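Long-range contacts in capsid protein (Macrobrachium rosenbergii nodavirus, PDB 5YKU), which forms the protruding spike domain of a shrimp nodavirus capsid, a structural part of the virus shell whose spikes are dimeric: residues A[40-45]-A[88-93]; A[48-53]-A[111-116]; A[57-62]-A[98-103]. All blocks are in the same frame, centred on the assembly; numbering follows the deposited sequence.

Contact 1: residues A[40-45]-A[88-93]; sequences SKFIIV and FQANSI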
loop_
_atom_site.group_PDB
_atom_site.type_symbol
_atom_site.label_atom_id
_atom_site.label_comp_id
_atom_site.label_asym_id
_atom_site.label_seq_id
_atom_site.Cartn_x
_atom_site.Cartn_y
_atom_site.Cartn_z
ATOM N N SER A 40 -14.901 -6.040 0.325
ATOM C CA SER A 40 -14.525 -5.883 1.734
ATOM C C SER A 40 -13.818 -4.547 1.922
ATOM O O SER A 40 -13.250 -3.971 1.002
ATOM C CB SER A 40 -13.651 -7.030 2.177
ATOM O OG SER A 40 -14.465 -8.171 2.461
ATOM N N LYS A 41 -13.845 -4.097 3.156
ATOM C CA LYS A 41 -13.243 -2.817 3.610
ATOM C C LYS A 41 -11.956 -3.163 4.336
ATOM O O LYS A 41 -11.863 -4.048 5.170
ATOM C CB LYS A 41 -14.176 -2.118 4.558
ATOM C CG LYS A 41 -15.474 -1.796 3.887
ATOM C CD LYS A 41 -16.554 -1.564 4.957
ATOM C CE LYS A 41 -17.895 -0.958 4.448
ATOM N NZ LYS A 41 -18.907 -0.958 5.603
ATOM N N PHE A 42 -10.925 -2.392 4.019
ATOM C CA PHE A 42 -9.544 -2.608 4.453
ATOM C C PHE A 42 -8.923 -1.331 4.881
ATOM O O PHE A 42 -9.335 -0.183 4.496
ATOM C CB PHE A 42 -8.729 -3.134 3.295
ATOM C CG PHE A 42 -9.212 -4.448 2.767
ATOM C CD1 PHE A 42 -8.746 -5.630 3.365
ATOM C CD2 PHE A 42 -10.102 -4.548 1.698
ATOM C CE1 PHE A 42 -9.155 -6.888 2.859
ATOM C CE2 PHE A 42 -10.531 -5.761 1.227
ATOM C CZ PHE A 42 -10.062 -6.971 1.791
ATOM N N ILE A 43 -7.812 -1.469 5.620
ATOM C CA ILE A 43 -6.785 -0.405 5.788
ATOM C C ILE A 43 -5.495 -0.937 5.239
ATOM O O ILE A 43 -5.130 -2.085 5.543
ATOM C CB ILE A 43 -6.645 -0.088 7.301
ATOM C CG1 ILE A 43 -7.808 0.581 7.900
ATOM C CG2 ILE A 43 -5.424 0.848 7.522
ATOM C CD1 ILE A 43 -8.091 1.994 7.414
ATOM N N ILE A 44 -4.775 -0.177 4.464
ATOM C CA ILE A 44 -3.385 -0.519 4.041
ATOM C C ILE A 44 -2.445 0.496 4.685
ATOM O O ILE A 44 -2.721 1.732 4.664
ATOM C CB ILE A 44 -3.308 -0.557 2.499
ATOM C CG1 ILE A 44 -1.927 -0.970 2.014
ATOM C CG2 ILE A 44 -3.766 0.748 1.833
ATOM C CD1 ILE A 44 -1.885 -1.258 0.565
ATOM N N VAL A 45 -1.395 -0.036 5.223
ATOM C CA VAL A 45 -0.353 0.761 5.875
ATOM C C VAL A 45 1.007 0.428 5.331
ATOM O O VAL A 45 1.212 -0.688 4.824
ATOM C CB VAL A 45 -0.292 0.536 7.416
ATOM C CG1 VAL A 45 -1.597 0.955 8.017
ATOM C CG2 VAL A 45 0.030 -0.901 7.786
ATOM N N PHE A 88 -9.876 1.855 2.191
ATOM C CA PHE A 88 -10.466 1.572 0.903
ATOM C C PHE A 88 -11.319 0.332 0.964
ATOM O O PHE A 88 -11.168 -0.524 1.825
ATOM C CB PHE A 88 -9.396 1.430 -0.198
ATOM C CG PHE A 88 -8.595 0.176 -0.096
ATOM C CD1 PHE A 88 -7.534 0.074 0.770
ATOM C CD2 PHE A 88 -8.930 -0.901 -0.856
ATOM C CE1 PHE A 88 -6.817 -1.151 0.881
ATOM C CE2 PHE A 88 -8.222 -2.111 -0.723
ATOM C CZ PHE A 88 -7.177 -2.225 0.152
ATOM N N GLN A 89 -12.163 0.177 -0.041
ATOM C CA GLN A 89 -12.996 -0.984 -0.230
ATOM C C GLN A 89 -12.541 -1.643 -1.520
ATOM O O GLN A 89 -12.348 -0.968 -2.537
ATOM C CB GLN A 89 -14.460 -0.579 -0.332
ATOM C CG GLN A 89 -15.470 -1.707 -0.451
ATOM C CD GLN A 89 -16.860 -1.113 -0.336
ATOM O OE1 GLN A 89 -17.077 -0.143 0.369
ATOM N NE2 GLN A 89 -17.662 -1.512 -1.227
ATOM N N ALA A 90 -12.286 -2.958 -1.472
ATOM C CA ALA A 90 -11.998 -3.708 -2.714
ATOM C C ALA A 90 -13.242 -3.605 -3.619
ATOM O O ALA A 90 -14.379 -3.590 -3.164
ATOM C CB ALA A 90 -11.648 -5.156 -2.457
ATOM N N ASN A 91 -12.962 -3.634 -4.930
ATOM C CA ASN A 91 -14.057 -3.606 -5.928
ATOM C C ASN A 91 -14.704 -4.977 -6.000
ATOM O O ASN A 91 -14.395 -5.908 -5.264
ATOM C CB ASN A 91 -13.526 -3.020 -7.221
ATOM C CG ASN A 91 -12.636 -3.959 -7.958
ATOM O OD1 ASN A 91 -12.495 -5.141 -7.629
ATOM N ND2 ASN A 91 -11.994 -3.399 -8.988
ATOM N N SER A 92 -15.656 -5.038 -6.991
ATOM C CA SER A 92 -16.479 -6.230 -7.115
ATOM C C SER A 92 -15.716 -7.481 -7.604
ATOM O O SER A 92 -16.228 -8.568 -7.516
ATOM C CB SER A 92 -17.601 -6.005 -8.142
ATOM O OG SER A 92 -17.093 -5.724 -9.409
ATOM N N ILE A 93 -14.474 -7.291 -8.066
ATOM C CA ILE A 93 -13.613 -8.353 -8.560
ATOM C C ILE A 93 -12.421 -8.547 -7.598
ATOM O O ILE A 93 -11.469 -9.242 -7.911
ATOM C CB ILE A 93 -13.181 -8.179 -10.006
ATOM C CG1 ILE A 93 -12.390 -6.932 -10.288
ATOM C CG2 ILE A 93 -14.432 -8.257 -10.889
ATOM C CD1 ILE A 93 -11.597 -7.039 -11.605
#
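Antiparallel pairing of strands 41-47 and 81-89 in the all-beta protrusion domain brings F42 and F88 together as a hydrogen-bonded pair, with both rings on the buried side of the sheet. F42 N gives a bond of 2.9 Å to F88 O, and F88 N returns one of 3.1 Å to F42 O. Backbone bonding carries on past the end of strand 81-89: A90 N donates to S40 O at 2.8 Å, and N91 pairs in turn with N39.

The two rings are near parallel, their planes 20° apart, but slid so far that they barely overlap, with centroids 5.5 Å apart. F88 CG stands between its own backbone N and carbonyl carbon (chi1 72°). Over one face of the F88 ring sits F42 CB, 4.0 Å from the centroid, a CH-pi contact, with CZ and CE1 nearest it. Farther along, the branch methyl I44 CG2 approaches the same ring obliquely at CE1. F98 meets the F88 ring edge to face, so strand 96-104 joins this apolar cluster.

On the other side of the sheet, K41 and Q89 form the non-hydrogen-bonded pair, and both are exposed. The lysine chain leads away, while Q89 passes close to the neighbouring backbone with its CG, 3.5 Å from S40 O. Back among the buried residues, A90 CB meets the F42 ring obliquely, 3.9 Å from F42 CE2.

Contact 2: residues A[48-53]-A[111-116]; sequences MDRVSS and KPYQYR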
loop_
_atom_site.group_PDB
_atom_site.type_symbol
_atom_site.label_atom_id
_atom_site.label_comp_id
_atom_site.label_asym_id
_atom_site.label_seq_id
_atom_site.Cartn_x
_atom_site.Cartn_y
_atom_site.Cartn_z
HETATM N N MSE A 48 8.355 -1.198 6.672
HETATM C CA MSE A 48 9.700 -1.184 6.122
HETATM C C MSE A 48 10.521 -2.282 6.729
HETATM O O MSE A 48 10.686 -2.421 7.947
HETATM C CB MSE A 48 10.338 0.188 6.278
HETATM C CG MSE A 48 11.522 0.408 5.399
HETATM SE SE MSE A 48 11.975 2.337 5.246
HETATM C CE MSE A 48 10.464 2.916 4.175
ATOM N N ASP A 49 11.196 -3.005 5.837
ATOM C CA ASP A 49 12.246 -3.953 6.189
ATOM C C ASP A 49 13.166 -3.909 4.983
ATOM O O ASP A 49 13.001 -4.720 4.050
ATOM C CB ASP A 49 11.688 -5.355 6.480
ATOM C CG ASP A 49 12.776 -6.298 6.743
ATOM O OD1 ASP A 49 13.919 -5.965 6.952
ATOM O OD2 ASP A 49 12.472 -7.569 6.860
ATOM N N ARG A 50 14.043 -2.924 4.936
ATOM C CA ARG A 50 14.617 -2.507 3.642
ATOM C C ARG A 50 15.836 -1.683 3.862
ATOM O O ARG A 50 15.806 -0.657 4.588
ATOM C CB ARG A 50 13.563 -1.685 2.923
ATOM C CG ARG A 50 13.933 -1.230 1.525
ATOM C CD ARG A 50 12.857 -0.321 0.971
ATOM N NE ARG A 50 13.121 0.209 -0.363
ATOM C CZ ARG A 50 13.815 1.299 -0.655
ATOM N NH1 ARG A 50 14.500 1.963 0.262
ATOM N NH2 ARG A 50 13.838 1.700 -1.915
ATOM N N VAL A 51 16.961 -2.075 3.285
ATOM C CA VAL A 51 18.154 -1.311 3.307
ATOM C C VAL A 51 17.955 -0.004 2.594
ATOM O O VAL A 51 17.438 0.025 1.473
ATOM C CB VAL A 51 19.330 -2.098 2.739
ATOM C CG1 VAL A 51 20.574 -1.266 2.580
ATOM C CG2 VAL A 51 19.587 -3.361 3.502
ATOM N N SER A 52 18.329 1.069 3.200
ATOM C CA SER A 52 18.264 2.397 2.553
ATOM C C SER A 52 19.149 2.481 1.328
ATOM O O SER A 52 20.310 2.058 1.396
ATOM C CB SER A 52 18.724 3.460 3.531
ATOM O OG SER A 52 18.765 4.721 2.875
ATOM N N SER A 53 18.636 3.057 0.268
ATOM C CA SER A 53 19.480 3.335 -0.915
ATOM C C SER A 53 20.438 4.432 -0.655
ATOM O O SER A 53 21.413 4.533 -1.455
ATOM C CB SER A 53 18.576 3.699 -2.069
ATOM O OG SER A 53 18.018 5.032 -1.861
ATOM N N LYS A 111 15.046 -1.185 -4.554
ATOM C CA LYS A 111 14.308 -2.164 -3.755
ATOM C C LYS A 111 12.858 -1.739 -3.587
ATOM O O LYS A 111 12.599 -0.518 -3.381
ATOM C CB LYS A 111 14.927 -2.355 -2.413
ATOM C CG LYS A 111 16.389 -2.829 -2.528
ATOM C CD LYS A 111 16.978 -3.124 -1.222
ATOM C CE LYS A 111 18.438 -3.614 -1.331
ATOM N NZ LYS A 111 19.354 -2.504 -1.708
ATOM N N PRO A 112 11.903 -2.598 -3.621
ATOM C CA PRO A 112 10.504 -2.206 -3.467
ATOM C C PRO A 112 10.226 -1.618 -2.094
ATOM O O PRO A 112 10.823 -1.995 -1.088
ATOM C CB PRO A 112 9.720 -3.473 -3.649
ATOM C CG PRO A 112 10.662 -4.410 -4.437
ATOM C CD PRO A 112 12.028 -4.044 -4.038
ATOM N N TYR A 113 9.307 -0.661 -2.082
ATOM C CA TYR A 113 8.648 -0.301 -0.832
ATOM C C TYR A 113 7.552 -1.297 -0.591
ATOM O O TYR A 113 7.089 -2.035 -1.506
ATOM C CB TYR A 113 8.176 1.138 -0.908
ATOM C CG TYR A 113 9.338 2.125 -0.781
ATOM C CD1 TYR A 113 10.103 2.114 0.388
ATOM C CD2 TYR A 113 9.632 3.044 -1.739
ATOM C CE1 TYR A 113 11.183 3.019 0.583
ATOM C CE2 TYR A 113 10.704 3.955 -1.585
ATOM C CZ TYR A 113 11.463 3.902 -0.429
ATOM O OH TYR A 113 12.500 4.757 -0.211
ATOM N N GLN A 114 7.093 -1.379 0.669
ATOM C CA GLN A 114 6.362 -2.550 1.222
ATOM C C GLN A 114 5.122 -2.119 1.928
ATOM O O GLN A 114 5.074 -1.083 2.587
ATOM C CB GLN A 114 7.301 -3.256 2.202
ATOM C CG GLN A 114 8.598 -3.791 1.522
ATOM C CD GLN A 114 9.719 -3.885 2.497
ATOM O OE1 GLN A 114 10.113 -2.901 3.165
ATOM N NE2 GLN A 114 10.350 -5.029 2.617
ATOM N N TYR A 115 4.082 -2.911 1.826
ATOM C CA TYR A 115 2.802 -2.614 2.388
ATOM C C TYR A 115 2.202 -3.792 3.118
ATOM O O TYR A 115 2.542 -4.954 2.888
ATOM C CB TYR A 115 1.822 -2.093 1.308
ATOM C CG TYR A 115 1.383 -3.152 0.337
ATOM C CD1 TYR A 115 0.438 -4.109 0.658
ATOM C CD2 TYR A 115 1.896 -3.152 -0.968
ATOM C CE1 TYR A 115 0.030 -5.029 -0.346
ATOM C CE2 TYR A 115 1.585 -4.089 -1.883
ATOM C CZ TYR A 115 0.619 -5.010 -1.566
ATOM O OH TYR A 115 0.274 -5.980 -2.530
ATOM N N ARG A 116 1.308 -3.477 4.082
ATOM C CA ARG A 116 0.561 -4.448 4.916
ATOM C C ARG A 116 -0.903 -4.115 4.818
ATOM O O ARG A 116 -1.272 -2.952 5.039
ATOM C CB ARG A 116 1.084 -4.400 6.332
ATOM C CG ARG A 116 0.344 -5.378 7.247
ATOM C CD ARG A 116 0.858 -5.257 8.700
ATOM N NE ARG A 116 2.289 -5.420 8.811
ATOM C CZ ARG A 116 2.961 -6.537 8.692
ATOM N NH1 ARG A 116 2.367 -7.695 8.580
ATOM N NH2 ARG A 116 4.293 -6.462 8.813
HETATM O O HOH W 1 18.235 0.145 -1.220
#
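R50 lays its guanidinium flat on the ring of Y113, the two planes 18° apart and R50 CZ 3.8 Å from the ring centroid. This is a stacked cation-pi pair, placed off the middle of the ring: the closest approach is R50 CZ to Y113 CE1, 3.4 Å, and from the arginine's side that ring carbon lies over the centre of the guanidinium. R50 CG is anti to the backbone N (chi1 -176°), and the chain stays extended from CG to NE, which carries the guanidinium across to K111-Y113.

While one face rests on the tyrosine, the edge of the guanidinium is held by backbone. NE and NH2 grip K111 O side-on from the same face of its carbonyl plane, with NH2 at 2.9 Å, and NE also makes a weak bond to P112 O. The remaining nitrogen, NH1, forms a salt bridge with D76, and NH2 has a second partner in Q57 OE1. Y113 OH bonds to Q57 O, and Y74 stacks with the Y113 ring.

Selenomethionine M48 lies beside Y113, pointing the same way, and brings CE obliquely to the ring at CE1, 3.7 Å. At the next residue of the loop, the Q114 amide pairs with the backbone of D49 through both ends: D49 N donates to OE1 at 2.9 Å, and NE2 donates to D49 O at 3.0 Å, fixing the rotation of the amide. At the outer end a water links V51 O to K111 NZ.

A loop without regular structure is thus fastened by side chains reaching to backbone, and the D76 carboxylate probably offsets part of the arginine's charge, leaving the stack on Y113 to rest on flat packing as well as on cation-pi attraction.

Contact 3: residues A[57-62]-A[98-103]; sequences QKCTIT and FTLVTD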
loop_
_atom_site.group_PDB
_atom_site.type_symbol
_atom_site.label_atom_id
_atom_site.label_comp_id
_atom_site.label_asym_id
_atom_site.label_seq_id
_atom_site.Cartn_x
_atom_site.Cartn_y
_atom_site.Cartn_z
ATOM N N GLN A 57 14.964 8.026 -2.237
ATOM C CA GLN A 57 13.928 7.366 -2.999
ATOM C C GLN A 57 12.586 7.692 -2.372
ATOM O O GLN A 57 12.172 7.115 -1.342
ATOM C CB GLN A 57 14.255 5.858 -3.129
ATOM C CG GLN A 57 15.523 5.655 -3.904
ATOM C CD GLN A 57 15.946 4.245 -4.159
ATOM O OE1 GLN A 57 15.553 3.313 -3.398
ATOM N NE2 GLN A 57 16.722 4.043 -5.153
ATOM N N LYS A 58 11.865 8.656 -2.914
ATOM C CA LYS A 58 10.587 9.111 -2.418
ATOM C C LYS A 58 9.439 8.464 -3.177
ATOM O O LYS A 58 9.451 8.435 -4.431
ATOM C CB LYS A 58 10.452 10.634 -2.627
ATOM C CG LYS A 58 9.198 11.222 -1.972
ATOM C CD LYS A 58 9.059 12.749 -2.259
ATOM C CE LYS A 58 7.852 13.302 -1.627
ATOM N NZ LYS A 58 7.883 14.787 -1.980
ATOM N N CYS A 59 8.458 7.942 -2.446
ATOM C CA CYS A 59 7.265 7.397 -3.089
ATOM C C CYS A 59 6.040 7.828 -2.317
ATOM O O CYS A 59 6.056 7.767 -1.080
ATOM C CB CYS A 59 7.394 5.841 -3.069
ATOM S SG CYS A 59 5.898 5.013 -3.714
ATOM N N THR A 60 5.050 8.260 -3.035
ATOM C CA THR A 60 3.762 8.665 -2.464
ATOM C C THR A 60 2.654 7.911 -3.112
ATOM O O THR A 60 2.656 7.799 -4.398
ATOM C CB THR A 60 3.530 10.177 -2.633
ATOM O OG1 THR A 60 4.676 10.900 -2.203
ATOM C CG2 THR A 60 2.371 10.645 -1.869
ATOM N N ILE A 61 1.720 7.381 -2.376
ATOM C CA ILE A 61 0.671 6.492 -2.899
ATOM C C ILE A 61 -0.660 6.962 -2.472
ATOM O O ILE A 61 -0.878 7.299 -1.305
ATOM C CB ILE A 61 0.895 5.045 -2.447
ATOM C CG1 ILE A 61 2.380 4.732 -2.827
ATOM C CG2 ILE A 61 -0.176 4.124 -3.036
ATOM C CD1 ILE A 61 2.681 3.337 -2.670
ATOM N N THR A 62 -1.618 6.950 -3.422
ATOM C CA THR A 62 -3.015 7.160 -3.135
ATOM C C THR A 62 -3.822 6.042 -3.808
ATOM O O THR A 62 -3.275 5.333 -4.688
ATOM C CB THR A 62 -3.468 8.557 -3.619
ATOM O OG1 THR A 62 -3.241 8.644 -5.038
ATOM C CG2 THR A 62 -2.813 9.656 -2.892
ATOM N N PHE A 98 -4.125 1.589 -7.143
ATOM C CA PHE A 98 -3.328 2.668 -6.514
ATOM C C PHE A 98 -2.499 3.402 -7.498
ATOM O O PHE A 98 -2.023 2.812 -8.467
ATOM C CB PHE A 98 -2.403 2.066 -5.418
ATOM C CG PHE A 98 -3.198 1.410 -4.318
ATOM C CD1 PHE A 98 -3.676 0.090 -4.469
ATOM C CD2 PHE A 98 -3.456 2.047 -3.146
ATOM C CE1 PHE A 98 -4.472 -0.482 -3.483
ATOM C CE2 PHE A 98 -4.241 1.454 -2.169
ATOM C CZ PHE A 98 -4.751 0.192 -2.334
ATOM N N THR A 99 -2.343 4.674 -7.237
ATOM C CA THR A 99 -1.456 5.544 -8.021
ATOM C C THR A 99 -0.222 5.846 -7.243
ATOM O O THR A 99 -0.306 6.300 -6.066
ATOM C CB THR A 99 -2.135 6.845 -8.418
ATOM O OG1 THR A 99 -3.219 6.490 -9.326
ATOM C CG2 THR A 99 -1.209 7.756 -9.207
ATOM N N LEU A 100 0.915 5.555 -7.748
ATOM C CA LEU A 100 2.215 5.759 -7.219
ATOM C C LEU A 100 2.919 6.885 -7.903
ATOM O O LEU A 100 2.962 6.959 -9.128
ATOM C CB LEU A 100 3.097 4.522 -7.294
ATOM C CG LEU A 100 2.568 3.252 -6.564
ATOM C CD1 LEU A 100 1.653 2.457 -7.513
ATOM C CD2 LEU A 100 3.685 2.397 -6.059
ATOM N N VAL A 101 3.445 7.840 -7.165
ATOM C CA VAL A 101 4.252 8.942 -7.668
ATOM C C VAL A 101 5.627 8.820 -7.047
ATOM O O VAL A 101 5.733 8.843 -5.780
ATOM C CB VAL A 101 3.615 10.276 -7.386
ATOM C CG1 VAL A 101 4.541 11.424 -7.883
ATOM C CG2 VAL A 101 2.196 10.421 -7.925
ATOM N N THR A 102 6.612 8.575 -7.859
ATOM C CA THR A 102 7.981 8.331 -7.383
ATOM C C THR A 102 8.897 9.401 -7.840
ATOM O O THR A 102 8.833 9.865 -8.947
ATOM C CB THR A 102 8.490 6.953 -7.692
ATOM O OG1 THR A 102 8.396 6.746 -9.115
ATOM C CG2 THR A 102 7.656 5.858 -7.012
ATOM N N ASP A 103 9.820 9.795 -6.993
ATOM C CA ASP A 103 10.852 10.789 -7.243
ATOM C C ASP A 103 12.114 10.269 -6.519
ATOM O O ASP A 103 12.248 10.359 -5.298
ATOM C CB ASP A 103 10.416 12.175 -6.709
ATOM C CG ASP A 103 11.478 13.186 -6.872
ATOM O OD1 ASP A 103 12.612 12.922 -7.245
ATOM O OD2 ASP A 103 11.146 14.327 -6.411
HETATM O O HOH W 2 8.867 15.112 -4.788
HETATM O O HOH W 3 6.502 10.966 -4.212
HETATM O O HOH W 4 -0.679 9.152 -5.801
#
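I61 and L100 lie side by side on the buried face of the sheet, pointing the same way, with I61 CD1 3.7 Å from L100 CD2. I61 CG2, anti to the backbone N, extends to the other side and meets F98 CB at 3.9 Å. W19 packs over I61 and L100 and meets the F98 ring edge to face. Next along the same face, C59 SG touches the T102 methyl CG2 at 3.8 Å and, more distantly, L100 CD2.

These residues belong to strands 57-63 and 96-104, neighbours in the antiparallel sheet. Between the non-hydrogen-bonded pairs C59-T102 and I61-L100, and beyond them, K58-D103, T60-V101 and T62-T99 each exchange two backbone hydrogen bonds.

Apart from V101, the side chains of the outer face are polar, and waters join in. One water bridges T60 OG1 and V101 O, another T62 OG1 and T99 O, so each of these carbonyls takes a bond from water as well as from the partner strand. K58 and D103 do not touch at their charged ends: NZ and OD2 are 5.5 Å apart, linked by a water that accepts from the lysine and donates to the carboxylate. D103 OD1 forms its salt bridge with K26 on strand 26-33. This strand pair therefore has one largely apolar side and one wetted side, where charge attraction between K58 and D103 is probably softened by solvent.

Overall arrangement
All three contacts hold parts of one antiparallel sheet, but in different ways. Contacts 1 and 3 join neighbouring strands by backbone bonds and fill the interior with side chains; contact 1 is the buried one, aromatic in character, and contact 3 is half buried, aliphatic within and water-bridged without. The two meet in the core, where F98 packs on F88 and I44. Contact 2 is at the surface and fastens a loop by charge, amide and ring, its backbone groups bonded by side chains where the other two pair backbone with backbone. It meets contact 1 where strands 41-47 and 114-121 pair, V45 with R116, and contact 3 at Q57.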